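Local coordinates for protein gamma-glutamyl-gamma-aminobutyrate hydrolase PuuD (Escherichia coli, PDB 6VTV) that hydrolyses the gamma-glutamyl linkage of gamma-glutamyl-gamma-aminobutyrate, releasing 4-aminobutanoate and L-glutamate in the last step of the pathway from putrescine to 4-aminobutanoate, at residues P56-L59 with E60-L63; V78-H81 with L82-E85; L151-E154 with Q155-P159. All coordinates share one frame; numbering follows the deposited sequence.

Contact 1 (P56-L59 with E60-L63)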
loop_
_atom_site.group_PDB
_atom_site.type_symbol
_atom_site.label_atom_id
_atom_site.label_comp_id
_atom_site.label_asym_id
_atom_site.label_seq_id
_atom_site.Cartn_x
_atom_site.Cartn_y
_atom_site.Cartn_z
ATOM N N PRO B 56 -11.530 12.420 -7.393
ATOM C CA PRO B 56 -11.422 13.718 -6.703
ATOM C C PRO B 56 -12.072 13.756 -5.329
ATOM O O PRO B 56 -11.492 14.331 -4.399
ATOM C CB PRO B 56 -12.107 14.681 -7.682
ATOM C CG PRO B 56 -11.914 14.046 -9.018
ATOM C CD PRO B 56 -12.013 12.565 -8.777
ATOM N N SER B 57 -13.257 13.163 -5.167
ATOM C CA SER B 57 -13.932 13.234 -3.873
ATOM C C SER B 57 -13.172 12.469 -2.796
ATOM O O SER B 57 -13.186 12.871 -1.628
ATOM C CB SER B 57 -15.364 12.709 -3.989
ATOM O OG SER B 57 -15.385 11.307 -4.189
ATOM N N LEU B 58 -12.502 11.376 -3.165
ATOM C CA LEU B 58 -11.699 10.641 -2.193
ATOM C C LEU B 58 -10.380 11.349 -1.908
ATOM O O LEU B 58 -9.921 11.372 -0.761
ATOM C CB LEU B 58 -11.440 9.219 -2.690
ATOM C CG LEU B 58 -12.663 8.353 -2.985
ATOM C CD1 LEU B 58 -12.231 6.946 -3.353
ATOM C CD2 LEU B 58 -13.609 8.331 -1.794
ATOM N N LEU B 59 -9.759 11.929 -2.938
ATOM C CA LEU B 59 -8.484 12.609 -2.748
ATOM C C LEU B 59 -8.631 13.820 -1.836
ATOM O O LEU B 59 -7.784 14.056 -0.965
ATOM C CB LEU B 59 -7.906 13.025 -4.101
ATOM C CG LEU B 59 -6.429 13.423 -4.124
ATOM C CD1 LEU B 59 -5.545 12.228 -3.818
ATOM C CD2 LEU B 59 -6.062 14.044 -5.464
ATOM N N GLU B 60 -9.702 14.599 -2.017
ATOM C CA GLU B 60 -9.907 15.782 -1.186
ATOM C C GLU B 60 -10.095 15.417 0.280
ATOM O O GLU B 60 -9.703 16.186 1.165
ATOM C CB GLU B 60 -11.110 16.578 -1.692
ATOM C CG GLU B 60 -10.873 17.296 -3.011
ATOM C CD GLU B 60 -10.081 18.578 -2.844
ATOM O OE1 GLU B 60 -8.863 18.565 -3.120
ATOM O OE2 GLU B 60 -10.676 19.599 -2.439
ATOM N N GLN B 61 -10.691 14.256 0.559
ATOM C CA GLN B 61 -10.873 13.837 1.945
ATOM C C GLN B 61 -9.564 13.372 2.571
ATOM O O GLN B 61 -9.385 13.493 3.788
ATOM C CB GLN B 61 -11.917 12.724 2.027
ATOM C CG GLN B 61 -13.336 13.163 1.713
ATOM C CD GLN B 61 -14.303 11.995 1.676
ATOM O OE1 GLN B 61 -14.719 11.489 2.717
ATOM N NE2 GLN B 61 -14.662 11.561 0.474
ATOM N N LEU B 62 -8.644 12.845 1.765
ATOM C CA LEU B 62 -7.414 12.257 2.282
ATOM C C LEU B 62 -6.310 13.289 2.494
ATOM O O LEU B 62 -5.543 13.180 3.457
ATOM C CB LEU B 62 -6.920 11.163 1.332
ATOM C CG LEU B 62 -5.669 10.392 1.765
ATOM C CD1 LEU B 62 -5.759 9.970 3.227
ATOM C CD2 LEU B 62 -5.449 9.193 0.871
ATOM N N LEU B 63 -6.216 14.285 1.614
ATOM C CA LEU B 63 -5.124 15.255 1.681
ATOM C C LEU B 63 -4.942 15.916 3.045
ATOM O O LEU B 63 -3.784 16.062 3.472
ATOM C CB LEU B 63 -5.324 16.321 0.595
ATOM C CG LEU B 63 -5.112 15.841 -0.841
ATOM C CD1 LEU B 63 -5.687 16.853 -1.810
ATOM C CD2 LEU B 63 -3.636 15.592 -1.126
#

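Contact 2 (V78-H81 with L82-E85)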
loop_
_atom_site.group_PDB
_atom_site.type_symbol
_atom_site.label_atom_id
_atom_site.label_comp_id
_atom_site.label_asym_id
_atom_site.label_seq_id
_atom_site.Cartn_x
_atom_site.Cartn_y
_atom_site.Cartn_z
ATOM N N VAL B 78 6.147 7.627 -17.834
ATOM C CA VAL B 78 4.954 8.447 -17.991
ATOM C C VAL B 78 4.463 8.367 -19.431
ATOM O O VAL B 78 5.259 8.327 -20.378
ATOM C CB VAL B 78 5.261 9.898 -17.581
ATOM C CG1 VAL B 78 4.027 10.778 -17.722
ATOM C CG2 VAL B 78 5.798 9.941 -16.155
ATOM N N GLN B 79 3.144 8.328 -19.599
ATOM C CA GLN B 79 2.565 8.317 -20.935
ATOM C C GLN B 79 2.959 9.588 -21.681
ATOM O O GLN B 79 2.781 10.693 -21.148
ATOM C CB GLN B 79 1.043 8.199 -20.866
ATOM C CG GLN B 79 0.543 6.870 -20.330
ATOM C CD GLN B 79 -0.920 6.919 -19.936
ATOM O OE1 GLN B 79 -1.773 6.327 -20.599
ATOM N NE2 GLN B 79 -1.219 7.630 -18.855
ATOM N N PRO B 80 3.494 9.481 -22.900
ATOM C CA PRO B 80 3.982 10.682 -23.598
ATOM C C PRO B 80 2.905 11.715 -23.887
ATOM O O PRO B 80 3.236 12.894 -24.062
ATOM C CB PRO B 80 4.577 10.114 -24.896
ATOM C CG PRO B 80 4.891 8.683 -24.573
ATOM C CD PRO B 80 3.810 8.244 -23.634
ATOM N N HIS B 81 1.629 11.321 -23.944
ATOM C CA HIS B 81 0.576 12.293 -24.213
ATOM C C HIS B 81 0.331 13.234 -23.043
ATOM O O HIS B 81 -0.333 14.260 -23.226
ATOM C CB HIS B 81 -0.728 11.579 -24.590
ATOM C CG HIS B 81 -1.493 11.050 -23.417
ATOM N ND1 HIS B 81 -1.289 9.787 -22.905
ATOM C CD2 HIS B 81 -2.472 11.607 -22.665
ATOM C CE1 HIS B 81 -2.103 9.592 -21.882
ATOM N NE2 HIS B 81 -2.831 10.681 -21.716
ATOM N N LEU B 82 0.851 12.918 -21.855
ATOM C CA LEU B 82 0.677 13.809 -20.716
ATOM C C LEU B 82 1.542 15.057 -20.822
ATOM O O LEU B 82 1.263 16.047 -20.136
ATOM C CB LEU B 82 0.976 13.068 -19.413
ATOM C CG LEU B 82 -0.114 12.088 -18.970
ATOM C CD1 LEU B 82 0.311 11.332 -17.722
ATOM C CD2 LEU B 82 -1.432 12.812 -18.740
ATOM N N TYR B 83 2.583 15.039 -21.657
ATOM C CA TYR B 83 3.345 16.241 -21.974
ATOM C C TYR B 83 3.285 16.559 -23.465
ATOM O O TYR B 83 4.236 17.097 -24.036
ATOM C CB TYR B 83 4.794 16.133 -21.490
ATOM C CG TYR B 83 5.542 14.876 -21.882
ATOM C CD1 TYR B 83 5.430 13.712 -21.130
ATOM C CD2 TYR B 83 6.386 14.863 -22.986
ATOM C CE1 TYR B 83 6.123 12.567 -21.477
ATOM C CE2 TYR B 83 7.082 13.722 -23.341
ATOM C CZ TYR B 83 6.946 12.579 -22.584
ATOM O OH TYR B 83 7.636 11.441 -22.933
ATOM N N GLY B 84 2.167 16.222 -24.107
ATOM C CA GLY B 84 1.883 16.701 -25.446
ATOM C C GLY B 84 2.551 15.966 -26.584
ATOM O O GLY B 84 2.586 16.490 -27.701
ATOM N N GLU B 85 3.074 14.767 -26.351
ATOM C CA GLU B 85 3.722 13.995 -27.400
ATOM C C GLU B 85 2.845 12.819 -27.810
ATOM O O GLU B 85 1.960 12.383 -27.070
ATOM C CB GLU B 85 5.100 13.502 -26.946
ATOM C CG GLU B 85 6.083 14.631 -26.670
ATOM C CD GLU B 85 7.529 14.184 -26.747
ATOM O OE1 GLU B 85 7.775 13.043 -27.193
ATOM O OE2 GLU B 85 8.418 14.974 -26.366
HETATM O O HOH W 1 7.706 9.157 -21.327
#

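Contact 3 (L151-E154 with Q155-P159)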
loop_
_atom_site.group_PDB
_atom_site.type_symbol
_atom_site.label_atom_id
_atom_site.label_comp_id
_atom_site.label_asym_id
_atom_site.label_seq_id
_atom_site.Cartn_x
_atom_site.Cartn_y
_atom_site.Cartn_z
ATOM N N LEU B 151 23.270 -7.597 -14.671
ATOM C CA LEU B 151 24.052 -7.602 -13.451
ATOM C C LEU B 151 23.143 -7.823 -12.245
ATOM O O LEU B 151 21.942 -7.540 -12.299
ATOM C CB LEU B 151 24.804 -6.284 -13.307
ATOM C CG LEU B 151 25.851 -5.937 -14.366
ATOM C CD1 LEU B 151 26.689 -4.744 -13.927
ATOM C CD2 LEU B 151 26.731 -7.141 -14.659
ATOM N N PRO B 152 23.688 -8.342 -11.145
ATOM C CA PRO B 152 22.880 -8.491 -9.930
ATOM C C PRO B 152 22.391 -7.143 -9.418
ATOM O O PRO B 152 22.894 -6.081 -9.794
ATOM C CB PRO B 152 23.834 -9.165 -8.932
ATOM C CG PRO B 152 25.198 -9.050 -9.530
ATOM C CD PRO B 152 25.015 -8.964 -11.010
ATOM N N VAL B 153 21.381 -7.206 -8.546
ATOM C CA VAL B 153 20.664 -6.005 -8.119
ATOM C C VAL B 153 21.612 -5.009 -7.461
ATOM O O VAL B 153 21.510 -3.796 -7.682
ATOM C CB VAL B 153 19.505 -6.392 -7.181
ATOM C CG1 VAL B 153 19.002 -5.179 -6.419
ATOM C CG2 VAL B 153 18.377 -7.037 -7.972
ATOM N N GLU B 154 22.554 -5.504 -6.654
ATOM C CA GLU B 154 23.460 -4.613 -5.936
ATOM C C GLU B 154 24.320 -3.795 -6.893
ATOM O O GLU B 154 24.591 -2.616 -6.637
ATOM C CB GLU B 154 24.337 -5.415 -4.974
ATOM C CG GLU B 154 23.612 -6.536 -4.237
ATOM C CD GLU B 154 23.585 -7.841 -5.010
ATOM O OE1 GLU B 154 24.669 -8.391 -5.299
ATOM O OE2 GLU B 154 22.477 -8.316 -5.334
ATOM N N GLN B 155 24.757 -4.400 -8.000
ATOM C CA GLN B 155 25.541 -3.650 -8.977
ATOM C C GLN B 155 24.687 -2.631 -9.717
ATOM O O GLN B 155 25.185 -1.564 -10.094
ATOM C CB GLN B 155 26.200 -4.601 -9.975
ATOM C CG GLN B 155 26.721 -5.901 -9.374
ATOM C CD GLN B 155 27.810 -5.691 -8.338
ATOM O OE1 GLN B 155 28.463 -4.648 -8.305
ATOM N NE2 GLN B 155 28.018 -6.693 -7.489
ATOM N N GLN B 156 23.404 -2.938 -9.931
ATOM C CA GLN B 156 22.531 -2.013 -10.644
ATOM C C GLN B 156 22.345 -0.710 -9.878
ATOM O O GLN B 156 22.182 0.352 -10.488
ATOM C CB GLN B 156 21.173 -2.666 -10.909
ATOM C CG GLN B 156 21.237 -3.994 -11.648
ATOM C CD GLN B 156 19.859 -4.576 -11.911
ATOM O OE1 GLN B 156 18.849 -3.880 -11.802
ATOM N NE2 GLN B 156 19.812 -5.857 -12.258
ATOM N N TYR B 157 22.369 -0.769 -8.547
ATOM C CA TYR B 157 22.183 0.405 -7.707
ATOM C C TYR B 157 23.501 0.991 -7.215
ATOM O O TYR B 157 23.491 1.896 -6.375
ATOM C CB TYR B 157 21.278 0.059 -6.521
ATOM C CG TYR B 157 19.810 -0.010 -6.888
ATOM C CD1 TYR B 157 19.270 -1.154 -7.460
ATOM C CD2 TYR B 157 18.968 1.075 -6.673
ATOM C CE1 TYR B 157 17.930 -1.220 -7.803
ATOM C CE2 TYR B 157 17.627 1.018 -7.013
ATOM C CZ TYR B 157 17.114 -0.131 -7.579
ATOM O OH TYR B 157 15.781 -0.190 -7.917
ATOM N N ALA B 158 24.629 0.498 -7.723
ATOM C CA ALA B 158 25.926 1.037 -7.359
ATOM C C ALA B 158 26.085 2.453 -7.910
ATOM O O ALA B 158 25.329 2.872 -8.790
ATOM C CB ALA B 158 27.035 0.129 -7.891
ATOM N N PRO B 159 27.045 3.221 -7.388
ATOM C CA PRO B 159 27.321 4.545 -7.960
ATOM C C PRO B 159 27.561 4.465 -9.460
ATOM O O PRO B 159 28.257 3.577 -9.952
ATOM C CB PRO B 159 28.577 4.997 -7.210
ATOM C CG PRO B 159 28.488 4.305 -5.901
ATOM C CD PRO B 159 27.827 2.979 -6.162
#

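Contact 1 (P56-L59 with E60-L63)
Gln61 reaches back over Ser57 on the short alpha-helix 56-62, and its side-chain amide binds a carbonyl of the preceding turn: NE2 of Gln61 lies 2.9 Å from O of Ser57. The bond is straight at the hydrogen (165°), and the oxygen lies in the plane of the amide. Seen from the acceptor the geometry is less regular, because NE2 stands well above the carbonyl plane of Ser57, 53° out of it, and misses the lone pairs. The torsions account for this reach: CG of Gln61 sits beside its own backbone N (chi1 -69°), and from there the chain runs extended. Its backbone N makes just a weak bond to Leu58 O. CD2 of Leu58 passes the amide at 4.1 Å from Gln61 NE2, the two side chains crossing at a slant. OE1 of Gln61 accepts from Asn11 N of the second subunit, so bonds at both ends of the amide fix its rotation and tie this helix to the second subunit.

A different face is apolar. CG of Leu59 meets CD1 of Leu63 at 4.2 Å, one turn apart, although their first torsions differ: Leu59 turns CG away from its backbone N, Leu63 toward it. Both leucines pack on Ile103 of helix 94-109.

Glu60 bends at its second torsion, and its OE1 forms a salt bridge with Arg110. The backbone is helical, with i to i+4 bonds from Glu60 N to Pro56 O (3.0 Å) and from Leu63 N to Leu59 O (3.0 Å). That last acceptor is also approached by the branch point of the leucine, CG of Leu63 standing 3.2 Å from Leu59 O.

Contact 2 (V78-H81 with L82-E85)
Pro80 O accepts two backbone N-H groups, Tyr83 N at 3.3 Å and Glu85 N at 3.0 Å, which arrive from opposite faces of its carbonyl plane. One residue earlier, Leu82 N bonds to Gln79 O (3.0 Å) in a 3-10 turn. Gly84 has a positive phi (81°).

The ring of Tyr83 lies over the same proline oxygen, Pro80 O standing 3.6 Å above the ring plane and over its centre. This follows from a chi1 of 50°, which sets CG between the backbone N and the carbonyl carbon and turns the ring back over the proline. At the ring's edge, OH donates to a water (2.8 Å from Tyr83 OH to the water oxygen), which in turn donates to Val78 O. CG1 of Val78 meets CD1 of Leu82 at 3.8 Å, the side chains crossing at about a right angle. Leu82 lies alongside His81, its CG over one ring face, 4.1 Å from the plane of the His81 ring and displaced toward the rim. Val78 and Leu82 also pack on helix 119-127, which follows the predicted nucleophile Cys118.

Beyond the turn, Lys192 and Arg134, one at each carboxylate oxygen, would probably stabilise the ionised form of Glu85.

Contact 3 (L151-E154 with Q155-P159)
The Tyr157 ring receives Val153 O at its edge, in the ring plane, with CD1 of Tyr157 3.5 Å from that oxygen; the Val153 side chain lies alongside the Tyr157 side chain, CG1 of Val153 4.2 Å from CD1 of Tyr157. Trp229 stacks on this ring and His226, predicted to be catalytic, meets it edge-to-face, while Tyr157 OH is hydrogen-bonded to Lys34 NZ. The second flat group, the amide of Gln156, holds Leu151 O in its own plane: NE2 of Gln156 is 2.7 Å from Leu151 O, in a nearly straight bond (169°) tilted 25° from the carbonyl plane.

Both groups project from the end of the single-turn helix 153-156, which has Pro152 at its N-cap position. Pro152 O takes Gln156 N at 3.2 Å, in the carbonyl plane, and Val153 O takes Tyr157 N at 3.3 Å, before Tyr157 leaves helical geometry. Through its NE2 bond the Gln156 side chain ties the turn to Leu151, the residue before the cap. Its CG lies beside the backbone N (chi1 -55°) and its chain is extended beyond, which aims the amide back along the helix.

The aliphatic parts of Leu151, Pro152 and Gln155 meet on the N-terminal side of the turn. CD1 of Leu151 touches CB of Gln155 at 4.0 Å, the two side chains crossing at about a right angle. CG of Gln155 rests 3.5 Å from CG of Pro152.

How the contacts relate
From the N terminus the contacts come in series, each closing before the next opens, and none nests in or crosses another. Contact 1 closes one helical stretch, 56-63, between strands 45-49 and 68-71, and links helix 94-109 to the second subunit. Contact 2 closes a turn in the loop from strand 68-71 to helix 94-109, joining it to helix 119-127. Contact 3 closes the single turn 153-156 ahead of strand 161-165, beside the predicted catalytic His226 and Glu228. Centres of contacts 1 and 3 are about 38 Å apart, on opposite sides of the chain's centre; contact 2 is about 25 Å from contact 1 and about 30 Å from contact 3, also centre to centre.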